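PDB 4ATG: TAF6, which probably serves in the general transcription factor TFIID, this HEAT-repeat C-terminal domain taking part in formation of the Taf6-Taf9 complex. Local coordinates for residues 44-49 and 71-76; 19-24 and 50-55. All coordinates share one frame; numbering follows the deposited sequence.

Overall arrangement
Both contacts use helix 42-55 in the N-terminal part of this all-helical HEAT domain, and their centres lie about 12 Å apart. Contact 1 is the inner one: all three touching residues are buried, the neighbour is helix 60-75, and hydrocarbon alone crosses it. Contact 2 sits nearer the surface, where the later half of helix 42-55 meets the end of helix 7-20 and the turn that follows. It is partly buried, and there the last methylene of a lysine shares the packing with leucine and isoleucine. Each contact centres on one leucine, Leu73 in contact 1 and Leu52 in contact 2.

Contact 1: residues 44-49 and 71-76; sequences YFIQHI and FSLIKN
Leu73 of helix 60-75 reaches over the base of Phe45 on helix 42-55, with its CD1 methyl 4.0 Å from Phe45 CB. Two torsions put that methyl there: CG lies beside the backbone N (chi1 -72°), and CD1 then continues anti to CA (chi2 176°), so the leucine is stretched out from its own helix and CD1 is the part driven into the interface. The same methyl lies 4.3 Å from Ile46 CG1, so neighbouring positions of the facing helix receive one branch between them. The other branch, CD2, goes to the aromatic part of Phe45. It approaches the ring obliquely and is 4.5 Å from Phe45 CD2, a looser approach than that of CD1. Hydrocarbon does all the work here; the backbones stay well apart, with 9.1 Å between Phe45 CA and Leu73 CA.

Around this pair the core closes in from helix 25-34, whose Leu32 packs on both Phe45 and Leu73, and from helix 7-20, where Phe13 meets the Phe45 ring at an inclined angle. The end of helix 60-75 is also tied to helix 25-34 by polar bonds: Ser72 OG to Ile29 O, and Asn76 ND2 to Leu32 O and, just beyond that helix, Glu35 O. On the far side of helix 60-75, Lys75 CG lies 3.7 Å above one face of the Phe71 ring, while Tyr116 meets that ring edge-to-face and bonds through its hydroxyl to Lys75 NZ. Two consecutive antiparallel helices joined by a short loop, with buried aliphatic and aromatic side chains filling the seam, form the helical hairpin from which alpha-solenoids are built, here one of the HEAT type.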
ATOM      1  N   TYR A  44       3.002  -3.613 -16.560  1.00 17.50           N
ATOM      2  CA  TYR A  44       3.411  -2.265 -16.957  1.00 16.38           C
ATOM      3  C   TYR A  44       2.700  -1.204 -16.115  1.00 17.11           C
ATOM      4  O   TYR A  44       3.323  -0.218 -15.726  1.00 15.14           O
ATOM      5  CB  TYR A  44       3.205  -2.062 -18.459  1.00 17.78           C
ATOM      6  CG  TYR A  44       4.077  -2.996 -19.273  1.00 20.06           C
ATOM      7  CD1 TYR A  44       5.462  -3.001 -19.120  1.00 23.61           C
ATOM      8  CD2 TYR A  44       3.515  -3.949 -20.118  1.00 20.96           C
ATOM      9  CE1 TYR A  44       6.259  -3.928 -19.782  1.00 26.43           C
ATOM     10  CE2 TYR A  44       4.313  -4.823 -20.855  1.00 23.16           C
ATOM     11  CZ  TYR A  44       5.689  -4.788 -20.708  1.00 31.78           C
ATOM     12  OH  TYR A  44       6.476  -5.657 -21.424  1.00 33.61           O
ATOM     13  N   PHE A  45       1.411  -1.421 -15.804  1.00 14.34           N
ATOM     14  CA  PHE A  45       0.682  -0.480 -14.939  1.00 12.81           C
ATOM     15  C   PHE A  45       1.356  -0.464 -13.565  1.00 16.82           C
ATOM     16  O   PHE A  45       1.621   0.603 -13.029  1.00 16.56           O
ATOM     17  CB  PHE A  45      -0.788  -0.899 -14.789  1.00 13.68           C
ATOM     18  CG  PHE A  45      -1.692  -0.502 -15.939  1.00 15.31           C
ATOM     19  CD1 PHE A  45      -1.754   0.821 -16.375  1.00 18.68           C
ATOM     20  CD2 PHE A  45      -2.575  -1.415 -16.490  1.00 16.97           C
ATOM     21  CE1 PHE A  45      -2.627   1.203 -17.407  1.00 19.67           C
ATOM     22  CE2 PHE A  45      -3.470  -1.028 -17.507  1.00 19.37           C
ATOM     23  CZ  PHE A  45      -3.458   0.265 -17.985  1.00 17.93           C
ATOM     24  N   ILE A  46       1.655  -1.643 -13.016  1.00 16.87           N
ATOM     25  CA  ILE A  46       2.304  -1.744 -11.706  1.00 17.67           C
ATOM     26  C   ILE A  46       3.679  -1.100 -11.724  1.00 19.04           C
ATOM     27  O   ILE A  46       4.003  -0.354 -10.808  1.00 18.39           O
ATOM     28  CB  ILE A  46       2.331  -3.197 -11.179  1.00 22.14           C
ATOM     29  CG1 ILE A  46       0.897  -3.698 -10.934  1.00 23.31           C
ATOM     30  CG2 ILE A  46       3.184  -3.300  -9.888  1.00 23.54           C
ATOM     31  CD1 ILE A  46       0.800  -5.139 -10.943  1.00 28.27           C
ATOM     32  N   GLN A  47       4.479  -1.354 -12.766  1.00 17.29           N
ATOM     33  CA  GLN A  47       5.811  -0.727 -12.875  1.00 18.79           C
ATOM     34  C   GLN A  47       5.683   0.809 -12.936  1.00 23.06           C
ATOM     35  O   GLN A  47       6.404   1.509 -12.217  1.00 22.65           O
ATOM     36  CB  GLN A  47       6.565  -1.270 -14.118  1.00 20.50           C
ATOM     37  CG  GLN A  47       8.019  -0.838 -14.214  1.00 36.17           C
ATOM     38  CD  GLN A  47       8.517  -0.771 -15.644  1.00 54.95           C
ATOM     39  OE1 GLN A  47       7.938  -1.343 -16.584  1.00 46.16           O
ATOM     40  NE2 GLN A  47       9.614  -0.062 -15.840  1.00 55.05           N
ATOM     41  N   HIS A  48       4.762   1.355 -13.777  0.50 19.81           N
ATOM     42  CA  HIS A  48       4.604   2.824 -13.864  0.50 19.84           C
ATOM     43  C   HIS A  48       4.099   3.416 -12.570  0.50 23.13           C
ATOM     44  O   HIS A  48       4.606   4.453 -12.120  0.50 22.67           O
ATOM     45  CB  HIS A  48       3.648   3.244 -14.997  0.50 20.75           C
ATOM     46  CG  HIS A  48       3.338   4.718 -14.998  0.50 24.26           C
ATOM     47  ND1 HIS A  48       4.176   5.629 -15.615  0.50 27.26           N
ATOM     48  CD2 HIS A  48       2.305   5.390 -14.435  0.50 25.35           C
ATOM     49  CE1 HIS A  48       3.617   6.817 -15.433  0.50 26.30           C
ATOM     50  NE2 HIS A  48       2.490   6.723 -14.728  0.50 25.79           N
ATOM     51  N   ILE A  49       3.039   2.812 -12.015  1.00 18.80           N
ATOM     52  CA  ILE A  49       2.422   3.323 -10.790  1.00 18.33           C
ATOM     53  C   ILE A  49       3.462   3.335  -9.659  1.00 21.15           C
ATOM     54  O   ILE A  49       3.547   4.336  -8.954  1.00 20.07           O
ATOM     55  CB  ILE A  49       1.106   2.573 -10.412  1.00 20.31           C
ATOM     56  CG1 ILE A  49       0.004   2.822 -11.473  1.00 19.70           C
ATOM     57  CG2 ILE A  49       0.602   3.014  -9.032  1.00 20.67           C
ATOM     58  CD1 ILE A  49      -1.135   1.644 -11.497  1.00 20.81           C
ATOM     59  N   PHE A  71      -5.846  -1.064  -6.161  1.00 13.86           N
ATOM     60  CA  PHE A  71      -7.032  -1.762  -5.659  1.00 11.76           C
ATOM     61  C   PHE A  71      -7.955  -2.142  -6.806  1.00 15.34           C
ATOM     62  O   PHE A  71      -8.573  -3.203  -6.769  1.00 14.07           O
ATOM     63  CB  PHE A  71      -7.762  -0.882  -4.608  1.00 13.71           C
ATOM     64  CG  PHE A  71      -8.836  -1.630  -3.836  1.00 14.72           C
ATOM     65  CD1 PHE A  71      -8.570  -2.875  -3.267  1.00 16.72           C
ATOM     66  CD2 PHE A  71     -10.115  -1.102  -3.702  1.00 16.98           C
ATOM     67  CE1 PHE A  71      -9.565  -3.572  -2.558  1.00 17.27           C
ATOM     68  CE2 PHE A  71     -11.108  -1.799  -2.997  1.00 18.78           C
ATOM     69  CZ  PHE A  71     -10.826  -3.027  -2.436  1.00 17.30           C
ATOM     70  N   SER A  72      -8.063  -1.281  -7.837  1.00 11.37           N
ATOM     71  CA  SER A  72      -8.917  -1.597  -8.991  1.00 12.05           C
ATOM     72  C   SER A  72      -8.384  -2.853  -9.676  1.00 14.67           C
ATOM     73  O   SER A  72      -9.159  -3.737 -10.003  1.00 15.33           O
ATOM     74  CB  SER A  72      -8.928  -0.454 -10.007  1.00 15.80           C
ATOM     75  OG  SER A  72      -9.741   0.635  -9.597  1.00 15.61           O
ATOM     76  N   LEU A  73      -7.068  -2.923  -9.905  1.00 12.63           N
ATOM     77  CA  LEU A  73      -6.484  -4.099 -10.591  1.00 13.41           C
ATOM     78  C   LEU A  73      -6.650  -5.358  -9.719  1.00 15.66           C
ATOM     79  O   LEU A  73      -7.013  -6.431 -10.227  1.00 14.02           O
ATOM     80  CB  LEU A  73      -4.997  -3.838 -10.870  1.00 13.88           C
ATOM     81  CG  LEU A  73      -4.665  -2.807 -11.966  1.00 16.91           C
ATOM     82  CD1 LEU A  73      -3.130  -2.602 -12.037  1.00 18.58           C
ATOM     83  CD2 LEU A  73      -5.162  -3.271 -13.320  1.00 18.73           C
ATOM     84  N   ILE A  74      -6.479  -5.202  -8.394  1.00 12.81           N
ATOM     85  CA  ILE A  74      -6.671  -6.334  -7.455  1.00 12.65           C
ATOM     86  C   ILE A  74      -8.119  -6.852  -7.537  1.00 16.76           C
ATOM     87  O   ILE A  74      -8.341  -8.067  -7.508  1.00 15.05           O
ATOM     88  CB  ILE A  74      -6.278  -5.910  -6.003  1.00 15.79           C
ATOM     89  CG1 ILE A  74      -4.760  -5.697  -5.877  1.00 15.57           C
ATOM     90  CG2 ILE A  74      -6.758  -6.960  -4.940  1.00 18.08           C
ATOM     91  CD1 ILE A  74      -4.380  -4.897  -4.642  1.00 18.03           C
ATOM     92  N   LYS A  75      -9.100  -5.939  -7.649  1.00 12.17           N
ATOM     93  CA  LYS A  75     -10.539  -6.292  -7.719  1.00 13.16           C
ATOM     94  C   LYS A  75     -11.092  -6.683  -9.091  1.00 18.33           C
ATOM     95  O   LYS A  75     -12.210  -7.199  -9.178  1.00 18.11           O
ATOM     96  CB  LYS A  75     -11.412  -5.156  -7.151  1.00 15.43           C
ATOM     97  CG  LYS A  75     -11.236  -4.900  -5.642  1.00 20.29           C
ATOM     98  CD  LYS A  75     -11.748  -6.037  -4.754  1.00 36.36           C
ATOM     99  CE  LYS A  75     -13.226  -5.965  -4.426  1.00 47.22           C
ATOM    100  NZ  LYS A  75     -13.607  -6.962  -3.383  1.00 51.81           N
ATOM    101  N   ASN A  76     -10.356  -6.393 -10.153  1.00 14.41           N
ATOM    102  CA  ASN A  76     -10.813  -6.667 -11.521  1.00 13.58           C
ATOM    103  C   ASN A  76     -10.996  -8.148 -11.773  1.00 17.60           C
ATOM    104  O   ASN A  76     -10.042  -8.918 -11.732  1.00 16.04           O
ATOM    105  CB  ASN A  76      -9.880  -5.977 -12.554  1.00 14.20           C
ATOM    106  CG  ASN A  76     -10.390  -5.965 -13.972  1.00 16.93           C
ATOM    107  OD1 ASN A  76     -11.148  -6.840 -14.391  1.00 16.70           O
ATOM    108  ND2 ASN A  76     -10.004  -4.946 -14.745  1.00 11.71           N
TER

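Contact 2: residues 19-24 and 50-55; sequences MIKSDM and SELILK
In the stacked helices of the HEAT domain, Leu52 of helix 42-55 packs against Ile20 and Lys21, where helix 7-20 gives way to a turn. Leu52 and Ile20 meet tip to tip. The CD2 methyl of Leu52 lies 3.9 Å from Ile20 CG2 and 4.0 Å from Ile20 CD1, so it touches both branches of the isoleucine. Leu52 gets there because its CG is anti to the backbone N (chi1 -177°). Its second methyl, CD1, is given to Lys21, whose CE lies 3.9 Å away. That lysine is extended beyond CG and slides past Leu52 in the opposite direction, bringing CE, the last methylene of the chain, against that methyl; beyond it NZ makes a long, weak ion pair with Glu59.

Helix 7-20 and helix 42-55 lie side by side and run in the same general sense, as successive layers of an alpha-solenoid do when a returning helix, here 25-34, intervenes. Helix 60-75 backs the joint, with Thr65 and Leu69 against Ile20.

On the side of the bend away from Leu52, just past the lysine, the chain turns back through Ser22. Its hydroxyl donates to Met19 O over 2.6 Å, coming in 32° out of the carbonyl plane, and it also accepts from Met24 N at 3.0 Å with an N-H...O angle of 152°. The second bond makes an ST turn, and Met24 is the N-cap of helix 25-34.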
ATOM      1  N   MET A  19      -4.416  10.075 -17.666  1.00 16.32           N
ATOM      2  CA  MET A  19      -5.624  10.442 -16.902  1.00 16.39           C
ATOM      3  C   MET A  19      -5.375  10.530 -15.382  1.00 19.64           C
ATOM      4  O   MET A  19      -6.165  11.131 -14.690  1.00 19.55           O
ATOM      5  CB  MET A  19      -6.773   9.453 -17.207  1.00 17.91           C
ATOM      6  CG  MET A  19      -7.288   9.562 -18.680  1.00 21.63           C
ATOM      7  SD  MET A  19      -8.141   8.065 -19.252  1.00 25.16           S
ATOM      8  CE  MET A  19      -9.727   8.309 -18.504  1.00 22.51           C
ATOM      9  N   ILE A  20      -4.276   9.943 -14.867  1.00 18.35           N
ATOM     10  CA  ILE A  20      -3.988   9.965 -13.419  1.00 18.88           C
ATOM     11  C   ILE A  20      -3.959  11.386 -12.875  1.00 25.78           C
ATOM     12  O   ILE A  20      -4.635  11.679 -11.882  1.00 26.98           O
ATOM     13  CB  ILE A  20      -2.688   9.165 -13.085  1.00 22.23           C
ATOM     14  CG1 ILE A  20      -2.839   7.683 -13.455  1.00 21.33           C
ATOM     15  CG2 ILE A  20      -2.248   9.367 -11.586  1.00 24.39           C
ATOM     16  CD1 ILE A  20      -1.516   6.836 -13.350  1.00 25.07           C
ATOM     17  N   LYS A  21      -3.224  12.287 -13.557  1.00 24.07           N
ATOM     18  CA  LYS A  21      -3.113  13.686 -13.141  1.00 25.70           C
ATOM     19  C   LYS A  21      -4.054  14.530 -13.984  1.00 30.38           C
ATOM     20  O   LYS A  21      -3.610  15.344 -14.789  1.00 33.18           O
ATOM     21  CB  LYS A  21      -1.660  14.189 -13.267  1.00 30.20           C
ATOM     22  CG  LYS A  21      -0.676  13.516 -12.326  1.00 43.79           C
ATOM     23  CD  LYS A  21       0.662  14.231 -12.366  1.00 48.21           C
ATOM     24  CE  LYS A  21       1.784  13.365 -11.861  1.00 45.97           C
ATOM     25  NZ  LYS A  21       3.069  14.124 -11.787  1.00 46.32           N
ATOM     26  N   SER A  22      -5.365  14.322 -13.827  1.00 24.42           N
ATOM     27  CA  SER A  22      -6.360  15.058 -14.614  1.00 23.90           C
ATOM     28  C   SER A  22      -7.703  14.936 -13.916  1.00 27.90           C
ATOM     29  O   SER A  22      -7.846  14.131 -13.000  1.00 26.30           O
ATOM     30  CB  SER A  22      -6.474  14.452 -16.018  1.00 24.15           C
ATOM     31  OG  SER A  22      -7.178  13.217 -15.969  1.00 25.78           O
ATOM     32  N   ASP A  23      -8.713  15.641 -14.431  1.00 26.67           N
ATOM     33  CA  ASP A  23     -10.097  15.573 -13.939  1.00 27.48           C
ATOM     34  C   ASP A  23     -10.745  14.218 -14.278  1.00 29.28           C
ATOM     35  O   ASP A  23     -11.868  13.967 -13.855  1.00 30.71           O
ATOM     36  CB  ASP A  23     -10.909  16.706 -14.591  1.00 31.03           C
ATOM     37  CG  ASP A  23     -10.827  16.618 -16.108  1.00 48.74           C
ATOM     38  OD1 ASP A  23      -9.732  16.885 -16.658  1.00 51.26           O
ATOM     39  OD2 ASP A  23     -11.793  16.121 -16.724  1.00 55.77           O
ATOM     40  N   MET A  24     -10.057  13.361 -15.060  1.00 23.16           N
ATOM     41  CA  MET A  24     -10.557  12.040 -15.470  1.00 20.34           C
ATOM     42  C   MET A  24      -9.984  10.878 -14.630  1.00 22.87           C
ATOM     43  O   MET A  24     -10.184   9.715 -14.989  1.00 21.20           O
ATOM     44  CB  MET A  24     -10.242  11.800 -16.962  1.00 22.76           C
ATOM     45  CG  MET A  24     -10.846  12.858 -17.874  1.00 27.39           C
ATOM     46  SD  MET A  24     -10.509  12.527 -19.621  1.00 32.37           S
ATOM     47  CE  MET A  24      -8.781  12.929 -19.720  1.00 29.27           C
ATOM     48  N   SER A  50       4.269   2.241  -9.503  1.00 18.98           N
ATOM     49  CA  SER A  50       5.309   2.189  -8.456  0.50 18.65           C
ATOM     50  C   SER A  50       6.294   3.326  -8.628  1.00 22.89           C
ATOM     51  O   SER A  50       6.657   3.979  -7.647  1.00 21.44           O
ATOM     52  CB  SER A  50       6.070   0.867  -8.499  0.50 19.16           C
ATOM     53  OG  SER A  50       5.218  -0.198  -8.135  0.50 15.00           O
ATOM     54  N   GLU A  51       6.721   3.588  -9.890  1.00 20.93           N
ATOM     55  CA  GLU A  51       7.673   4.670 -10.191  1.00 21.49           C
ATOM     56  C   GLU A  51       7.057   6.039  -9.931  1.00 24.54           C
ATOM     57  O   GLU A  51       7.716   6.931  -9.403  1.00 24.05           O
ATOM     58  CB  GLU A  51       8.172   4.579 -11.650  1.00 23.89           C
ATOM     59  CG  GLU A  51       9.215   3.494 -11.870  1.00 37.30           C
ATOM     60  CD  GLU A  51       9.577   3.172 -13.310  1.00 64.64           C
ATOM     61  OE1 GLU A  51       8.890   3.659 -14.240  1.00 51.18           O
ATOM     62  OE2 GLU A  51      10.541   2.396 -13.505  1.00 65.80           O
ATOM     63  N   LEU A  52       5.779   6.199 -10.263  1.00 21.73           N
ATOM     64  CA  LEU A  52       5.083   7.468 -10.050  1.00 21.79           C
ATOM     65  C   LEU A  52       4.955   7.759  -8.552  1.00 24.64           C
ATOM     66  O   LEU A  52       5.187   8.898  -8.151  1.00 25.08           O
ATOM     67  CB  LEU A  52       3.702   7.432 -10.756  1.00 21.21           C
ATOM     68  CG  LEU A  52       2.851   8.713 -10.699  1.00 27.46           C
ATOM     69  CD1 LEU A  52       3.587   9.930 -11.308  1.00 28.42           C
ATOM     70  CD2 LEU A  52       1.506   8.484 -11.394  1.00 29.37           C
ATOM     71  N   ILE A  53       4.658   6.734  -7.710  1.00 19.46           N
ATOM     72  CA  ILE A  53       4.570   6.935  -6.254  1.00 18.57           C
ATOM     73  C   ILE A  53       5.900   7.483  -5.719  1.00 24.25           C
ATOM     74  O   ILE A  53       5.896   8.422  -4.929  1.00 24.48           O
ATOM     75  CB  ILE A  53       4.152   5.617  -5.550  1.00 20.67           C
ATOM     76  CG1 ILE A  53       2.607   5.420  -5.644  1.00 20.04           C
ATOM     77  CG2 ILE A  53       4.643   5.540  -4.085  1.00 22.71           C
ATOM     78  CD1 ILE A  53       2.188   3.934  -5.516  1.00 22.81           C
ATOM     79  N   LEU A  54       7.046   6.917  -6.172  1.00 22.64           N
ATOM     80  CA  LEU A  54       8.377   7.377  -5.717  1.00 24.37           C
ATOM     81  C   LEU A  54       8.650   8.829  -6.068  1.00 29.02           C
ATOM     82  O   LEU A  54       9.407   9.503  -5.372  1.00 30.03           O
ATOM     83  CB  LEU A  54       9.501   6.465  -6.263  1.00 25.25           C
ATOM     84  CG  LEU A  54       9.438   4.965  -5.868  1.00 28.12           C
ATOM     85  CD1 LEU A  54      10.622   4.204  -6.456  1.00 28.73           C
ATOM     86  CD2 LEU A  54       9.387   4.777  -4.338  1.00 28.66           C
ATOM     87  N   LYS A  55       8.007   9.317  -7.127  1.00 25.84           N
ATOM     88  CA  LYS A  55       8.165  10.697  -7.613  1.00 27.20           C
ATOM     89  C   LYS A  55       7.115  11.644  -7.038  1.00 30.80           C
ATOM     90  O   LYS A  55       7.236  12.858  -7.218  1.00 29.67           O
ATOM     91  CB  LYS A  55       8.037  10.700  -9.152  1.00 28.55           C
ATOM     92  CG  LYS A  55       9.291  10.245  -9.872  1.00 39.13           C
ATOM     93  CD  LYS A  55       9.011   9.952 -11.331  1.00 51.05           C
ATOM     94  CE  LYS A  55      10.246   9.483 -12.067  1.00 66.42           C
ATOM     95  NZ  LYS A  55       9.901   8.895 -13.388  1.00 73.96           N
TER